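Pectate lyase 47 (PDB 1VBL) binds calcium and probably cleaves pectate by beta-elimination as a thermostable, secreted lyase of polysaccharide lyase family 1. Local coordinates at residues L3-L8 against P58-V63; E164-L169 against D209-D214; Y301-L306 against N328-D333. One frame throughout, in Å; residues are numbered along the deposited sequence.

Contact 1: L3-L8 against P58-V63; sequences LGHEVL and PKIIYV
G4 comes closest to I60, with their CA atoms 6.1 Å apart. G4 sits in a short 3-10 segment, L3-H5, and I60 in strand 59-63. Y62 makes the polar link: the backbone N of G4 donates to Y62 OH at 2.7 Å. The N-H...O angle is 136°, so this short bond is well bent. Y62 OH is also hydrogen-bonded to E2 OE2, just before the segment. G4 N lies at the edge of the tyrosine ring, and L3 CB reaches the same ring near its plane. I60 packs against the G4 carbonyl. Its CG1 lies anti to the carbonyl carbon (chi1 -64°), and CD1 beyond it ends 3.3 Å from G4 O. The H5 side chain crosses that of I60 at about a right angle, with ND1 3.8 Å from I60 CD1. A CB on G4 would collide with Y62 OH and I60 CG2, so the close fit depends on glycine. A phenylalanine in place of Y62 would probably leave G4 N and E2 OE2 without their hydroxyl partner. One hydroxyl and the apolar packing of I60 thus join the N-terminal turn to strand 59-63, and burying H5 ND1 without a modelled partner probably carries some cost.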
ATOM      1  N   LEU A   3       8.681  -6.299  22.131  1.00 34.17           N
ATOM      2  CA  LEU A   3       7.727  -5.867  21.120  1.00 31.05           C
ATOM      3  C   LEU A   3       7.658  -6.899  20.001  1.00 29.09           C
ATOM      4  O   LEU A   3       6.596  -7.123  19.416  1.00 27.49           O
ATOM      5  CB  LEU A   3       8.135  -4.505  20.553  1.00 32.01           C
ATOM      6  CG  LEU A   3       7.225  -3.932  19.466  1.00 33.57           C
ATOM      7  CD1 LEU A   3       5.770  -3.972  19.921  1.00 33.59           C
ATOM      8  CD2 LEU A   3       7.658  -2.507  19.150  1.00 34.58           C
ATOM      9  N   GLY A   4       8.792  -7.533  19.714  1.00 26.03           N
ATOM     10  CA  GLY A   4       8.836  -8.539  18.670  1.00 26.51           C
ATOM     11  C   GLY A   4       8.090  -9.798  19.071  1.00 27.10           C
ATOM     12  O   GLY A   4       7.820 -10.666  18.239  1.00 26.32           O
ATOM     13  N   HIS A   5       7.761  -9.895  20.355  1.00 26.84           N
ATOM     14  CA  HIS A   5       7.040 -11.046  20.885  1.00 27.39           C
ATOM     15  C   HIS A   5       5.525 -10.882  20.774  1.00 25.49           C
ATOM     16  O   HIS A   5       4.782 -11.845  20.944  1.00 25.04           O
ATOM     17  CB  HIS A   5       7.423 -11.271  22.352  1.00 31.00           C
ATOM     18  CG  HIS A   5       8.716 -12.006  22.535  1.00 35.85           C
ATOM     19  ND1 HIS A   5       9.818 -11.787  21.738  1.00 38.15           N
ATOM     20  CD2 HIS A   5       9.082 -12.952  23.431  1.00 37.74           C
ATOM     21  CE1 HIS A   5      10.809 -12.567  22.134  1.00 39.13           C
ATOM     22  NE2 HIS A   5      10.387 -13.284  23.160  1.00 40.52           N
ATOM     23  N   GLU A   6       5.073  -9.664  20.492  1.00 22.96           N
ATOM     24  CA  GLU A   6       3.644  -9.388  20.367  1.00 22.66           C
ATOM     25  C   GLU A   6       3.047  -9.960  19.088  1.00 22.11           C
ATOM     26  O   GLU A   6       3.665  -9.908  18.021  1.00 21.09           O
ATOM     27  CB  GLU A   6       3.388  -7.881  20.422  1.00 23.53           C
ATOM     28  CG  GLU A   6       3.385  -7.305  21.831  1.00 28.27           C
ATOM     29  CD  GLU A   6       3.211  -5.799  21.845  1.00 30.08           C
ATOM     30  OE1 GLU A   6       2.505  -5.274  20.958  1.00 32.63           O
ATOM     31  OE2 GLU A   6       3.771  -5.139  22.748  1.00 33.66           O
ATOM     32  N   VAL A   7       1.843 -10.511  19.202  1.00 19.37           N
ATOM     33  CA  VAL A   7       1.169 -11.088  18.049  1.00 18.17           C
ATOM     34  C   VAL A   7      -0.224 -10.503  17.876  1.00 16.42           C
ATOM     35  O   VAL A   7      -0.712  -9.760  18.729  1.00 15.06           O
ATOM     36  CB  VAL A   7       1.064 -12.625  18.169  1.00 18.72           C
ATOM     37  CG1 VAL A   7       2.459 -13.224  18.342  1.00 20.28           C
ATOM     38  CG2 VAL A   7       0.168 -13.004  19.345  1.00 19.57           C
ATOM     39  N   LEU A   8      -0.850 -10.839  16.755  1.00 16.23           N
ATOM     40  CA  LEU A   8      -2.188 -10.365  16.425  1.00 14.53           C
ATOM     41  C   LEU A   8      -3.230 -10.925  17.397  1.00 15.95           C
ATOM     42  O   LEU A   8      -3.226 -12.119  17.703  1.00 14.18           O
ATOM     43  CB  LEU A   8      -2.544 -10.800  15.003  1.00 14.30           C
ATOM     44  CG  LEU A   8      -3.882 -10.300  14.459  1.00 14.71           C
ATOM     45  CD1 LEU A   8      -3.751  -8.834  14.082  1.00 13.02           C
ATOM     46  CD2 LEU A   8      -4.290 -11.132  13.247  1.00 14.11           C
ATOM     47  N   PRO A  58      11.383 -19.157  12.103  1.00 21.29           N
ATOM     48  CA  PRO A  58      10.851 -18.075  12.937  1.00 20.52           C
ATOM     49  C   PRO A  58      11.963 -17.079  13.246  1.00 20.62           C
ATOM     50  O   PRO A  58      13.009 -17.455  13.760  1.00 18.95           O
ATOM     51  CB  PRO A  58      10.367 -18.809  14.181  1.00 21.35           C
ATOM     52  CG  PRO A  58       9.879 -20.108  13.610  1.00 22.52           C
ATOM     53  CD  PRO A  58      10.995 -20.473  12.646  1.00 21.11           C
ATOM     54  N   LYS A  59      11.735 -15.809  12.933  1.00 19.26           N
ATOM     55  CA  LYS A  59      12.755 -14.799  13.164  1.00 17.88           C
ATOM     56  C   LYS A  59      12.172 -13.425  13.439  1.00 17.75           C
ATOM     57  O   LYS A  59      11.146 -13.038  12.867  1.00 15.85           O
ATOM     58  CB  LYS A  59      13.686 -14.731  11.947  1.00 18.12           C
ATOM     59  CG  LYS A  59      12.950 -14.536  10.625  1.00 17.56           C
ATOM     60  CD  LYS A  59      13.796 -14.979   9.440  1.00 18.18           C
ATOM     61  CE  LYS A  59      12.946 -15.119   8.185  1.00 17.29           C
ATOM     62  NZ  LYS A  59      11.799 -16.060   8.377  1.00 15.90           N
ATOM     63  N   ILE A  60      12.836 -12.694  14.326  1.00 16.69           N
ATOM     64  CA  ILE A  60      12.426 -11.347  14.682  1.00 17.02           C
ATOM     65  C   ILE A  60      13.545 -10.417  14.260  1.00 17.77           C
ATOM     66  O   ILE A  60      14.714 -10.641  14.585  1.00 17.14           O
ATOM     67  CB  ILE A  60      12.195 -11.195  16.192  1.00 16.77           C
ATOM     68  CG1 ILE A  60      11.026 -12.078  16.627  1.00 17.70           C
ATOM     69  CG2 ILE A  60      11.920  -9.729  16.531  1.00 17.26           C
ATOM     70  CD1 ILE A  60      10.793 -12.101  18.124  1.00 20.58           C
ATOM     71  N   ILE A  61      13.181  -9.375  13.527  1.00 17.18           N
ATOM     72  CA  ILE A  61      14.153  -8.419  13.039  1.00 17.05           C
ATOM     73  C   ILE A  61      13.781  -7.003  13.451  1.00 16.89           C
ATOM     74  O   ILE A  61      12.772  -6.459  13.001  1.00 15.24           O
ATOM     75  CB  ILE A  61      14.258  -8.502  11.507  1.00 17.63           C
ATOM     76  CG1 ILE A  61      14.671  -9.924  11.108  1.00 18.48           C
ATOM     77  CG2 ILE A  61      15.252  -7.472  10.995  1.00 18.70           C
ATOM     78  CD1 ILE A  61      14.721 -10.169   9.621  1.00 21.28           C
ATOM     79  N   TYR A  62      14.602  -6.419  14.318  1.00 15.41           N
ATOM     80  CA  TYR A  62      14.383  -5.063  14.801  1.00 16.64           C
ATOM     81  C   TYR A  62      15.136  -4.078  13.928  1.00 17.28           C
ATOM     82  O   TYR A  62      16.345  -4.205  13.736  1.00 17.81           O
ATOM     83  CB  TYR A  62      14.860  -4.929  16.249  1.00 16.15           C
ATOM     84  CG  TYR A  62      13.974  -5.642  17.243  1.00 18.06           C
ATOM     85  CD1 TYR A  62      12.689  -5.174  17.518  1.00 18.25           C
ATOM     86  CD2 TYR A  62      14.416  -6.787  17.905  1.00 16.87           C
ATOM     87  CE1 TYR A  62      11.864  -5.827  18.429  1.00 19.45           C
ATOM     88  CE2 TYR A  62      13.598  -7.449  18.821  1.00 19.38           C
ATOM     89  CZ  TYR A  62      12.325  -6.963  19.077  1.00 20.47           C
ATOM     90  OH  TYR A  62      11.511  -7.610  19.981  1.00 22.21           O
ATOM     91  N   VAL A  63      14.410  -3.102  13.397  1.00 15.74           N
ATOM     92  CA  VAL A  63      15.001  -2.081  12.548  1.00 16.79           C
ATOM     93  C   VAL A  63      15.348  -0.861  13.392  1.00 16.58           C
ATOM     94  O   VAL A  63      14.460  -0.200  13.940  1.00 14.62           O
ATOM     95  CB  VAL A  63      14.026  -1.651  11.429  1.00 16.79           C
ATOM     96  CG1 VAL A  63      14.637  -0.525  10.605  1.00 15.73           C
ATOM     97  CG2 VAL A  63      13.702  -2.844  10.541  1.00 17.61           C
TER

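Contact 2: E164-L169 against D209-D214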
ATOM      1  N   GLU A 164       8.539   3.732   9.650  1.00 11.80           N
ATOM      2  CA  GLU A 164       8.111   4.801   8.767  1.00 14.04           C
ATOM      3  C   GLU A 164       8.712   4.487   7.405  1.00 13.36           C
ATOM      4  O   GLU A 164       9.937   4.506   7.234  1.00 13.55           O
ATOM      5  CB  GLU A 164       8.620   6.164   9.236  1.00 14.52           C
ATOM      6  CG  GLU A 164       8.290   7.267   8.237  1.00 20.08           C
ATOM      7  CD  GLU A 164       8.924   8.598   8.583  1.00 24.13           C
ATOM      8  OE1 GLU A 164       8.523   9.209   9.592  1.00 27.39           O
ATOM      9  OE2 GLU A 164       9.828   9.030   7.841  1.00 27.05           O
ATOM     10  N   PHE A 165       7.847   4.183   6.446  1.00 13.26           N
ATOM     11  CA  PHE A 165       8.284   3.858   5.096  1.00 12.71           C
ATOM     12  C   PHE A 165       8.217   5.056   4.168  1.00 12.78           C
ATOM     13  O   PHE A 165       7.146   5.635   3.975  1.00 13.44           O
ATOM     14  CB  PHE A 165       7.408   2.765   4.471  1.00 12.49           C
ATOM     15  CG  PHE A 165       7.554   1.417   5.105  1.00 12.35           C
ATOM     16  CD1 PHE A 165       6.815   1.078   6.237  1.00 12.10           C
ATOM     17  CD2 PHE A 165       8.422   0.475   4.560  1.00 11.13           C
ATOM     18  CE1 PHE A 165       6.936  -0.187   6.816  1.00 12.18           C
ATOM     19  CE2 PHE A 165       8.553  -0.791   5.131  1.00 11.74           C
ATOM     20  CZ  PHE A 165       7.811  -1.123   6.259  1.00 12.67           C
ATOM     21  N   GLU A 166       9.353   5.443   3.603  1.00 11.24           N
ATOM     22  CA  GLU A 166       9.342   6.527   2.629  1.00 13.66           C
ATOM     23  C   GLU A 166       9.206   5.765   1.313  1.00 13.61           C
ATOM     24  O   GLU A 166      10.078   4.965   0.965  1.00 14.47           O
ATOM     25  CB  GLU A 166      10.651   7.314   2.630  1.00 14.50           C
ATOM     26  CG  GLU A 166      10.611   8.502   1.675  1.00 15.74           C
ATOM     27  CD  GLU A 166      11.951   9.201   1.542  1.00 19.47           C
ATOM     28  OE1 GLU A 166      12.888   8.591   0.986  1.00 19.82           O
ATOM     29  OE2 GLU A 166      12.061  10.359   1.994  1.00 21.12           O
ATOM     30  N   ALA A 167       8.111   5.994   0.599  1.00 13.31           N
ATOM     31  CA  ALA A 167       7.859   5.294  -0.656  1.00 13.16           C
ATOM     32  C   ALA A 167       9.081   5.246  -1.564  1.00 14.14           C
ATOM     33  O   ALA A 167       9.760   6.253  -1.771  1.00 13.88           O
ATOM     34  CB  ALA A 167       6.692   5.941  -1.391  1.00 13.31           C
ATOM     35  N   PRO A 168       9.374   4.063  -2.122  1.00 12.70           N
ATOM     36  CA  PRO A 168      10.519   3.892  -3.014  1.00 14.22           C
ATOM     37  C   PRO A 168      10.313   4.608  -4.344  1.00 14.83           C
ATOM     38  O   PRO A 168       9.194   4.716  -4.841  1.00 13.92           O
ATOM     39  CB  PRO A 168      10.604   2.377  -3.176  1.00 13.83           C
ATOM     40  CG  PRO A 168       9.171   1.961  -3.092  1.00 12.29           C
ATOM     41  CD  PRO A 168       8.664   2.785  -1.930  1.00 13.74           C
ATOM     42  N   LEU A 169      11.408   5.098  -4.908  1.00 15.39           N
ATOM     43  CA  LEU A 169      11.376   5.796  -6.182  1.00 16.60           C
ATOM     44  C   LEU A 169      11.866   4.847  -7.271  1.00 16.39           C
ATOM     45  O   LEU A 169      12.921   4.226  -7.130  1.00 16.91           O
ATOM     46  CB  LEU A 169      12.292   7.020  -6.120  1.00 20.30           C
ATOM     47  CG  LEU A 169      11.751   8.417  -6.434  1.00 24.29           C
ATOM     48  CD1 LEU A 169      10.471   8.686  -5.672  1.00 23.58           C
ATOM     49  CD2 LEU A 169      12.813   9.441  -6.071  1.00 25.78           C
ATOM     50  N   ASP A 209       5.488   9.739   0.971  1.00 10.38           N
ATOM     51  CA  ASP A 209       6.455   9.915  -0.105  1.00 12.27           C
ATOM     52  C   ASP A 209       7.607  10.744   0.466  1.00 13.15           C
ATOM     53  O   ASP A 209       8.649  10.911  -0.168  1.00 13.71           O
ATOM     54  CB  ASP A 209       5.816  10.605  -1.318  1.00 11.60           C
ATOM     55  CG  ASP A 209       4.942   9.657  -2.129  1.00 13.66           C
ATOM     56  OD1 ASP A 209       4.895   8.454  -1.783  1.00 11.38           O
ATOM     57  OD2 ASP A 209       4.310  10.104  -3.113  1.00 13.77           O
ATOM     58  N   GLY A 210       7.401  11.247   1.682  1.00 13.66           N
ATOM     59  CA  GLY A 210       8.415  12.023   2.384  1.00 14.83           C
ATOM     60  C   GLY A 210       9.111  13.148   1.643  1.00 16.59           C
ATOM     61  O   GLY A 210       8.464  14.060   1.133  1.00 15.58           O
ATOM     62  N   ASP A 211      10.442  13.083   1.594  1.00 18.09           N
ATOM     63  CA  ASP A 211      11.248  14.103   0.930  1.00 20.14           C
ATOM     64  C   ASP A 211      11.154  14.095  -0.590  1.00 21.01           C
ATOM     65  O   ASP A 211      11.786  14.922  -1.252  1.00 20.48           O
ATOM     66  CB  ASP A 211      12.722  13.976   1.339  1.00 21.48           C
ATOM     67  CG  ASP A 211      12.946  14.253   2.813  1.00 23.69           C
ATOM     68  OD1 ASP A 211      12.218  15.095   3.375  1.00 26.66           O
ATOM     69  OD2 ASP A 211      13.860  13.644   3.408  1.00 28.30           O
ATOM     70  N   HIS A 212      10.372  13.177  -1.151  1.00 18.43           N
ATOM     71  CA  HIS A 212      10.241  13.110  -2.603  1.00 18.19           C
ATOM     72  C   HIS A 212       8.798  13.069  -3.089  1.00 18.00           C
ATOM     73  O   HIS A 212       8.377  12.104  -3.726  1.00 16.65           O
ATOM     74  CB  HIS A 212      11.000  11.898  -3.141  1.00 18.73           C
ATOM     75  CG  HIS A 212      12.444  11.888  -2.757  1.00 20.84           C
ATOM     76  ND1 HIS A 212      13.326  12.863  -3.171  1.00 23.47           N
ATOM     77  CD2 HIS A 212      13.145  11.065  -1.943  1.00 21.36           C
ATOM     78  CE1 HIS A 212      14.509  12.641  -2.627  1.00 23.43           C
ATOM     79  NE2 HIS A 212      14.425  11.557  -1.877  1.00 24.01           N
ATOM     80  N   PRO A 213       8.021  14.125  -2.799  1.00 17.45           N
ATOM     81  CA  PRO A 213       6.622  14.171  -3.232  1.00 17.57           C
ATOM     82  C   PRO A 213       6.556  14.199  -4.757  1.00 18.38           C
ATOM     83  O   PRO A 213       7.465  14.721  -5.407  1.00 16.38           O
ATOM     84  CB  PRO A 213       6.111  15.458  -2.594  1.00 16.70           C
ATOM     85  CG  PRO A 213       7.323  16.331  -2.597  1.00 18.27           C
ATOM     86  CD  PRO A 213       8.405  15.381  -2.131  1.00 17.39           C
ATOM     87  N   ASP A 214       5.488  13.643  -5.326  1.00 17.73           N
ATOM     88  CA  ASP A 214       5.340  13.596  -6.778  1.00 19.10           C
ATOM     89  C   ASP A 214       5.527  14.964  -7.421  1.00 21.25           C
ATOM     90  O   ASP A 214       6.017  15.075  -8.541  1.00 20.50           O
ATOM     91  CB  ASP A 214       3.966  13.040  -7.162  1.00 19.91           C
ATOM     92  CG  ASP A 214       3.819  11.567  -6.830  1.00 20.82           C
ATOM     93  OD1 ASP A 214       4.843  10.853  -6.839  1.00 20.68           O
ATOM     94  OD2 ASP A 214       2.680  11.120  -6.578  1.00 19.19           O
TER
HETATM   95  O   HOH W   1      14.613  11.235   3.023  1.00 30.30           O
HETATM   96  O   HOH W   2      15.251   8.915   0.106  1.00 34.63           O
HETATM   97  O   HOH W   3       9.425   9.059  -1.943  1.00 13.83           O
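E166 reaches the D209-H212 turn with an extended side chain. CG lies anti to the backbone N (chi1 -176°), and CD continues the line. This carries the carboxylate past D209 O, which E166 CG meets at 3.6 Å. The H212 side chain starts beside its own backbone N (chi1 -56°), and its ring edge faces E166 OE1.

D211 N donates to E166 OE2 at 3.2 Å. The bond meets the anti side of that oxygen and is tilted out of the carboxylate plane. The D211 carboxylate is also near, with OD2 4.0 Å from E166 OE2. Water 1 donates to both oxygens and would probably ease the repulsion between the like charges. Water 2 donates to E166 OE1 and makes a weak bond to H212 NE2, lying in the plane of the imidazole. OE2 thus takes bonds from D211 N and water 1, and OE1 from water 2, which would probably limit rotation of the carboxylate.

L169 packs on H212. Its CD2 lies over one face of the ring, 4.1 Å from H212 CG, and CD1 rests on H212 CB.

A167 CB comes within 3.1 Å of D209 OD1, a close approach. That oxygen is hydrogen-bonded to H251 ND1. Water 3 donates to A167 O at 2.8 Å and to D209 O, joining the two backbones.

D209-H212 is a type II' beta turn, closed by H212 N to D209 O at 3.0 Å. G210 takes a positive phi, and a CB there would collide with E166 OE2. The turn follows strand 200-208, and E166 ends strand 164-166. Such loops leaving neighbouring parallel strands are characteristic of the parallel beta-helix of pectate lyases. The A167 side chain is about 11 Å from the calcium ion, so the contact lies near the metal site but is no part of it.

Contact 3: Y301-L306 against N328-D333; sequences YEFSNL and NYFSFD
Y301-F303 and F330-F332 pair in register as neighbouring parallel strands of the beta-helix expected for this family. Y301 N to Y329 O, S331 N to Y301 O (2.8 Å) and F303 N to S331 O join the backbones. D333 N to F303 O is longer, at 3.2 Å.

On the face carrying the aromatic residues, the Y301 and F330 rings form an offset stack. Their planes are 8° apart and their centroids 4.3 Å. F330 CE2 lies over the tyrosine ring near its rim. The F303 and F332 rings are also near parallel but slid apart, and F303 CD1 meets F332 CE1 at 3.3 Å.

D333 lies just past the strand. Its chi1 of 65° sets CG toward S304, and the carboxylate takes two bonds there. S304 OG donates to D333 OD1 at 2.6 Å, and N305 N to the syn lone pair of D333 OD2 at 2.9 Å. Each carboxylate oxygen thus receives one bond from the loop.

The Y301 ring also meets that of Y279 of strand 272-280, planes nearly parallel. F330 touches T357 of strand 351-361. W315 of strand 315-318 meets F330 edge to face, and its NE1 is hydrogen-bonded to Y301 OH.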
ATOM      1  N   TYR A 301     -10.184   9.607   7.358  1.00  9.45           N
ATOM      2  CA  TYR A 301      -9.696  10.133   6.082  1.00 11.30           C
ATOM      3  C   TYR A 301      -9.752  11.652   6.182  1.00 11.40           C
ATOM      4  O   TYR A 301     -10.809  12.223   6.445  1.00 12.23           O
ATOM      5  CB  TYR A 301     -10.582   9.654   4.924  1.00  9.65           C
ATOM      6  CG  TYR A 301     -10.782   8.154   4.864  1.00 10.77           C
ATOM      7  CD1 TYR A 301     -11.666   7.516   5.733  1.00  9.69           C
ATOM      8  CD2 TYR A 301     -10.086   7.372   3.941  1.00 12.03           C
ATOM      9  CE1 TYR A 301     -11.853   6.135   5.687  1.00  9.90           C
ATOM     10  CE2 TYR A 301     -10.266   5.985   3.887  1.00 10.22           C
ATOM     11  CZ  TYR A 301     -11.150   5.378   4.765  1.00 10.25           C
ATOM     12  OH  TYR A 301     -11.322   4.012   4.744  1.00 12.35           O
ATOM     13  N   GLU A 302      -8.615  12.300   5.956  1.00 11.10           N
ATOM     14  CA  GLU A 302      -8.528  13.749   6.088  1.00 11.39           C
ATOM     15  C   GLU A 302      -7.861  14.363   4.870  1.00 12.54           C
ATOM     16  O   GLU A 302      -6.737  14.001   4.521  1.00 11.26           O
ATOM     17  CB  GLU A 302      -7.738  14.057   7.364  1.00 12.51           C
ATOM     18  CG  GLU A 302      -7.478  15.510   7.667  1.00 16.83           C
ATOM     19  CD  GLU A 302      -6.674  15.660   8.945  1.00 20.18           C
ATOM     20  OE1 GLU A 302      -7.273  15.661  10.042  1.00 22.45           O
ATOM     21  OE2 GLU A 302      -5.437  15.753   8.852  1.00 22.94           O
ATOM     22  N   PHE A 303      -8.553  15.301   4.227  1.00 12.12           N
ATOM     23  CA  PHE A 303      -8.015  15.921   3.025  1.00 12.67           C
ATOM     24  C   PHE A 303      -8.108  17.439   3.006  1.00 12.84           C
ATOM     25  O   PHE A 303      -9.102  18.022   3.440  1.00 14.05           O
ATOM     26  CB  PHE A 303      -8.731  15.365   1.789  1.00 11.12           C
ATOM     27  CG  PHE A 303      -8.849  13.864   1.776  1.00 12.60           C
ATOM     28  CD1 PHE A 303      -9.945  13.235   2.361  1.00 12.92           C
ATOM     29  CD2 PHE A 303      -7.857  13.077   1.190  1.00 12.58           C
ATOM     30  CE1 PHE A 303     -10.059  11.844   2.364  1.00 11.93           C
ATOM     31  CE2 PHE A 303      -7.958  11.688   1.188  1.00 13.32           C
ATOM     32  CZ  PHE A 303      -9.065  11.068   1.776  1.00 13.14           C
ATOM     33  N   SER A 304      -7.057  18.066   2.491  1.00 14.53           N
ATOM     34  CA  SER A 304      -6.996  19.516   2.363  1.00 15.44           C
ATOM     35  C   SER A 304      -6.749  19.835   0.894  1.00 15.52           C
ATOM     36  O   SER A 304      -5.881  19.234   0.262  1.00 15.54           O
ATOM     37  CB  SER A 304      -5.853  20.087   3.202  1.00 16.07           C
ATOM     38  OG  SER A 304      -5.658  21.460   2.901  1.00 16.27           O
ATOM     39  N   ASN A 305      -7.513  20.775   0.350  1.00 15.44           N
ATOM     40  CA  ASN A 305      -7.344  21.151  -1.045  1.00 16.51           C
ATOM     41  C   ASN A 305      -6.028  21.893  -1.268  1.00 16.27           C
ATOM     42  O   ASN A 305      -5.705  22.279  -2.389  1.00 16.74           O
ATOM     43  CB  ASN A 305      -8.536  21.993  -1.525  1.00 16.71           C
ATOM     44  CG  ASN A 305      -8.725  23.275  -0.725  1.00 16.70           C
ATOM     45  OD1 ASN A 305      -9.696  24.005  -0.936  1.00 20.02           O
ATOM     46  ND2 ASN A 305      -7.809  23.557   0.183  1.00 14.54           N
ATOM     47  N   LEU A 306      -5.267  22.076  -0.194  1.00 16.00           N
ATOM     48  CA  LEU A 306      -3.976  22.751  -0.276  1.00 17.02           C
ATOM     49  C   LEU A 306      -2.854  21.721  -0.363  1.00 18.97           C
ATOM     50  O   LEU A 306      -1.691  22.069  -0.569  1.00 17.48           O
ATOM     51  CB  LEU A 306      -3.756  23.637   0.955  1.00 17.91           C
ATOM     52  CG  LEU A 306      -4.740  24.794   1.144  1.00 17.32           C
ATOM     53  CD1 LEU A 306      -4.462  25.511   2.463  1.00 16.99           C
ATOM     54  CD2 LEU A 306      -4.612  25.753  -0.029  1.00 16.94           C
ATOM     55  N   ASN A 328     -16.597   4.939   9.562  1.00  8.52           N
ATOM     56  CA  ASN A 328     -15.404   5.609   9.071  1.00  9.34           C
ATOM     57  C   ASN A 328     -15.735   7.092   9.079  1.00  9.01           C
ATOM     58  O   ASN A 328     -16.884   7.479   8.863  1.00  9.16           O
ATOM     59  CB  ASN A 328     -15.056   5.138   7.659  1.00  8.62           C
ATOM     60  CG  ASN A 328     -14.753   3.660   7.609  1.00  9.45           C
ATOM     61  OD1 ASN A 328     -15.613   2.848   7.259  1.00 13.36           O
ATOM     62  ND2 ASN A 328     -13.535   3.297   7.982  1.00  6.85           N
ATOM     63  N   TYR A 329     -14.726   7.914   9.329  1.00  9.57           N
ATOM     64  CA  TYR A 329     -14.904   9.359   9.419  1.00  9.76           C
ATOM     65  C   TYR A 329     -14.110  10.097   8.345  1.00  9.78           C
ATOM     66  O   TYR A 329     -12.896   9.923   8.240  1.00 10.77           O
ATOM     67  CB  TYR A 329     -14.444   9.814  10.806  1.00  8.95           C
ATOM     68  CG  TYR A 329     -14.889  11.197  11.227  1.00  9.57           C
ATOM     69  CD1 TYR A 329     -15.715  11.366  12.332  1.00  9.62           C
ATOM     70  CD2 TYR A 329     -14.450  12.337  10.550  1.00 10.81           C
ATOM     71  CE1 TYR A 329     -16.096  12.633  12.764  1.00 11.93           C
ATOM     72  CE2 TYR A 329     -14.826  13.618  10.975  1.00 12.60           C
ATOM     73  CZ  TYR A 329     -15.650  13.752  12.086  1.00 12.17           C
ATOM     74  OH  TYR A 329     -16.029  15.000  12.525  1.00 13.48           O
ATOM     75  N   PHE A 330     -14.796  10.928   7.562  1.00  9.95           N
ATOM     76  CA  PHE A 330     -14.145  11.702   6.503  1.00 10.86           C
ATOM     77  C   PHE A 330     -14.170  13.194   6.813  1.00 12.13           C
ATOM     78  O   PHE A 330     -15.199  13.735   7.218  1.00 12.95           O
ATOM     79  CB  PHE A 330     -14.842  11.506   5.149  1.00  8.98           C
ATOM     80  CG  PHE A 330     -14.705  10.126   4.577  1.00  9.58           C
ATOM     81  CD1 PHE A 330     -15.513   9.087   5.029  1.00  7.99           C
ATOM     82  CD2 PHE A 330     -13.785   9.874   3.562  1.00  9.53           C
ATOM     83  CE1 PHE A 330     -15.411   7.818   4.475  1.00  9.52           C
ATOM     84  CE2 PHE A 330     -13.669   8.608   2.999  1.00  8.55           C
ATOM     85  CZ  PHE A 330     -14.486   7.575   3.456  1.00 11.14           C
ATOM     86  N   SER A 331     -13.037  13.852   6.599  1.00 11.41           N
ATOM     87  CA  SER A 331     -12.925  15.286   6.829  1.00 13.33           C
ATOM     88  C   SER A 331     -12.309  15.940   5.596  1.00 13.40           C
ATOM     89  O   SER A 331     -11.263  15.509   5.120  1.00 14.20           O
ATOM     90  CB  SER A 331     -12.041  15.560   8.047  1.00 14.29           C
ATOM     91  OG  SER A 331     -11.917  16.949   8.284  1.00 17.41           O
ATOM     92  N   PHE A 332     -12.972  16.970   5.078  1.00 13.94           N
ATOM     93  CA  PHE A 332     -12.495  17.708   3.907  1.00 14.91           C
ATOM     94  C   PHE A 332     -12.543  19.192   4.268  1.00 14.90           C
ATOM     95  O   PHE A 332     -13.450  19.619   4.978  1.00 16.50           O
ATOM     96  CB  PHE A 332     -13.418  17.465   2.706  1.00 14.35           C
ATOM     97  CG  PHE A 332     -13.370  16.060   2.164  1.00 14.26           C
ATOM     98  CD1 PHE A 332     -12.493  15.728   1.135  1.00 13.79           C
ATOM     99  CD2 PHE A 332     -14.223  15.078   2.662  1.00 14.37           C
ATOM    100  CE1 PHE A 332     -12.468  14.435   0.605  1.00 14.51           C
ATOM    101  CE2 PHE A 332     -14.208  13.783   2.140  1.00 14.99           C
ATOM    102  CZ  PHE A 332     -13.329  13.461   1.109  1.00 14.95           C
ATOM    103  N   ASP A 333     -11.583  19.982   3.793  1.00 15.69           N
ATOM    104  CA  ASP A 333     -11.616  21.402   4.117  1.00 15.45           C
ATOM    105  C   ASP A 333     -12.236  22.235   3.001  1.00 16.40           C
ATOM    106  O   ASP A 333     -12.069  23.456   2.946  1.00 15.59           O
ATOM    107  CB  ASP A 333     -10.223  21.925   4.498  1.00 15.08           C
ATOM    108  CG  ASP A 333      -9.230  21.876   3.358  1.00 14.75           C
ATOM    109  OD1 ASP A 333      -8.058  22.228   3.611  1.00 14.15           O
ATOM    110  OD2 ASP A 333      -9.598  21.498   2.226  1.00 15.53           O
TER
HETATM  111  O   HOH W   4      -9.651  18.403   6.485  1.00 31.50           O

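The three contacts follow one another along the chain, each closing before the next opens. Contact 1 and contact 2 have centres 25 Å apart, contact 2 and contact 3 21 Å, and contact 1 and contact 3 34 Å. None touches another. All reach the same set of strands, linked pair by pair and mostly parallel, consistent with a beta-helix of this family. Contact 1 joins the N-terminal loop to strand 59-63. Contact 2 joins the end of strand 164-166 and the loop after it to the loop after strand 200-208, near the calcium. Contact 3 pairs strands 293-303 and 322-332 farther along. They therefore sample its start, its metal-site region and a pair of later strands.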